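Local coordinates for inner membrane protein (PDB 2QJV) that probably acts as a sugar-acid isomerase, with glucuronate as a likely substrate, and binds nickel in a cupin fold of the KduI/IolB family, at residues L200-V203 with D207-L210. The protein carries 2 engineered substitutions. Numbering follows the deposited sequence. Where two conformers were deposited one is given.
Sequences LQRV and DRSL
V203 against L210 and R202 beside R208 are the two side-chain contacts at the turn of a β-hairpin in this cupin-family protein, where strand 198-204 passes through a loop into antiparallel strand 211-217. The apolar pair is a light touch, V203 CG1 lying 3.9 Å from L210 CD2. V203 has CG1 anti to its backbone N (chi1 178°), which directs this methyl to the oncoming leucine. Branched valine suits an extended strand, while the longer leucine can reach back from the loop.

R202 is extended from CG to NE, and its NH2 comes over one face of the R208 guanidinium, 3.7 Å from NH1, with the two planes nearly perpendicular at 89°. R208 has two conformers, so this approach of like charges is doubtful. D211 OD1, salt-bridged to R202 NE, probably offsets the charge; Y217 OH of a second subunit hydrogen-bonds NH1, helping to hold the guanidinium.

R208 takes a left-handed backbone conformation within the turn. Beside it D207 forms an Asx turn, its short side chain letting OD1 meet S209 N (2.9 Å) from well above the carboxylate plane and S209 OG (2.8 Å) from the same face, nearer the plane, on the syn side.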
ATOM      1  N   LEU A 200     -19.052   2.263   9.316  1.00 36.10           N
ATOM      2  CA  LEU A 200     -17.668   1.815   9.364  1.00 38.22           C
ATOM      3  C   LEU A 200     -17.657   0.324   9.738  1.00 38.99           C
ATOM      4  O   LEU A 200     -18.144  -0.086  10.823  1.00 37.41           O
ATOM      5  CB  LEU A 200     -16.862   2.648  10.356  1.00 36.73           C
ATOM      6  CG  LEU A 200     -16.844   4.172  10.069  1.00 40.44           C
ATOM      7  CD1 LEU A 200     -16.118   4.949  11.170  1.00 37.30           C
ATOM      8  CD2 LEU A 200     -16.232   4.483   8.692  1.00 35.30           C
ATOM      9  N   GLN A 201     -17.151  -0.488   8.827  1.00 38.54           N
ATOM     10  CA  GLN A 201     -17.062  -1.948   9.049  1.00 38.75           C
ATOM     11  C   GLN A 201     -15.576  -2.317   9.111  1.00 38.40           C
ATOM     12  O   GLN A 201     -14.789  -1.859   8.297  1.00 36.49           O
ATOM     13  CB  GLN A 201     -17.809  -2.748   7.984  1.00 36.93           C
ATOM     14  CG  GLN A 201     -17.761  -4.257   8.246  1.00 43.44           C
ATOM     15  CD  GLN A 201     -18.799  -5.086   7.521  1.00 40.35           C
ATOM     16  OE1 GLN A 201     -19.387  -4.672   6.519  1.00 40.42           O
ATOM     17  NE2 GLN A 201     -19.008  -6.290   8.020  1.00 35.77           N
ATOM     18  N   ARG A 202     -15.186  -3.092  10.117  1.00 36.27           N
ATOM     19  CA  ARG A 202     -13.808  -3.488  10.300  1.00 35.95           C
ATOM     20  C   ARG A 202     -13.710  -5.014  10.206  1.00 36.89           C
ATOM     21  O   ARG A 202     -14.439  -5.722  10.882  1.00 37.99           O
ATOM     22  CB  ARG A 202     -13.296  -2.994  11.658  1.00 35.65           C
ATOM     23  CG  ARG A 202     -11.875  -3.332  11.961  1.00 36.17           C
ATOM     24  CD  ARG A 202     -11.584  -3.213  13.421  1.00 34.34           C
ATOM     25  NE  ARG A 202     -10.219  -3.559  13.740  1.00 35.89           N
ATOM     26  CZ  ARG A 202      -9.781  -3.805  14.958  1.00 35.54           C
ATOM     27  NH1 ARG A 202     -10.623  -3.853  16.002  1.00 37.10           N
ATOM     28  NH2 ARG A 202      -8.509  -4.092  15.134  1.00 36.16           N
ATOM     29  N   VAL A 203     -12.838  -5.495   9.325  1.00 36.29           N
ATOM     30  CA  VAL A 203     -12.532  -6.915   9.177  1.00 35.98           C
ATOM     31  C   VAL A 203     -11.106  -7.161   9.684  1.00 36.80           C
ATOM     32  O   VAL A 203     -10.132  -6.616   9.183  1.00 37.17           O
ATOM     33  CB  VAL A 203     -12.766  -7.422   7.717  1.00 37.56           C
ATOM     34  CG1 VAL A 203     -12.377  -8.902   7.606  1.00 38.20           C
ATOM     35  CG2 VAL A 203     -14.242  -7.214   7.308  1.00 36.14           C
ATOM     36  N   ASP A 207      -4.387 -11.789  15.255  1.00 39.04           N
ATOM     37  CA  ASP A 207      -3.004 -11.297  15.124  1.00 39.74           C
ATOM     38  C   ASP A 207      -2.873  -9.983  14.319  1.00 39.82           C
ATOM     39  O   ASP A 207      -1.761  -9.497  14.149  1.00 42.04           O
ATOM     40  CB  ASP A 207      -2.067 -12.390  14.553  1.00 41.46           C
ATOM     41  CG  ASP A 207      -2.335 -12.740  13.088  1.00 38.05           C
ATOM     42  OD1 ASP A 207      -3.254 -12.177  12.432  1.00 41.42           O
ATOM     43  OD2 ASP A 207      -1.603 -13.626  12.582  1.00 51.54           O
ATOM     44  N   ARG A 208      -3.996  -9.432  13.850  0.50 39.77           N
ATOM     45  CA  ARG A 208      -4.037  -8.183  13.078  0.50 40.38           C
ATOM     46  C   ARG A 208      -3.276  -8.268  11.740  0.50 40.67           C
ATOM     47  O   ARG A 208      -2.977  -7.230  11.136  0.50 40.10           O
ATOM     48  CB  ARG A 208      -3.509  -6.991  13.898  0.50 41.51           C
ATOM     49  CG  ARG A 208      -3.997  -6.921  15.338  0.50 43.26           C
ATOM     50  CD  ARG A 208      -5.499  -6.873  15.440  0.50 39.27           C
ATOM     51  NE  ARG A 208      -5.947  -6.948  16.833  0.50 41.97           N
ATOM     52  CZ  ARG A 208      -6.009  -5.919  17.677  0.50 44.67           C
ATOM     53  NH1 ARG A 208      -5.624  -4.690  17.305  0.50 44.89           N
ATOM     54  NH2 ARG A 208      -6.427  -6.135  18.918  0.50 46.50           N
ATOM     55  N   SER A 209      -2.957  -9.486  11.294  1.00 39.96           N
ATOM     56  CA  SER A 209      -2.295  -9.708   9.997  1.00 41.42           C
ATOM     57  C   SER A 209      -3.238  -9.233   8.888  1.00 41.29           C
ATOM     58  O   SER A 209      -2.795  -8.810   7.825  1.00 39.81           O
ATOM     59  CB  SER A 209      -1.871 -11.178   9.820  1.00 41.77           C
ATOM     60  OG  SER A 209      -2.977 -12.047   9.661  1.00 38.73           O
ATOM     61  N   LEU A 210      -4.548  -9.319   9.161  1.00 39.06           N
ATOM     62  CA  LEU A 210      -5.583  -8.682   8.391  1.00 39.27           C
ATOM     63  C   LEU A 210      -6.236  -7.704   9.380  1.00 38.33           C
ATOM     64  O   LEU A 210      -6.607  -8.102  10.498  1.00 38.31           O
ATOM     65  CB  LEU A 210      -6.618  -9.686   7.838  1.00 39.84           C
ATOM     66  CG  LEU A 210      -7.811  -9.066   7.074  1.00 38.91           C
ATOM     67  CD1 LEU A 210      -7.349  -8.283   5.819  1.00 45.71           C
ATOM     68  CD2 LEU A 210      -8.830 -10.115   6.700  1.00 39.89           C
TER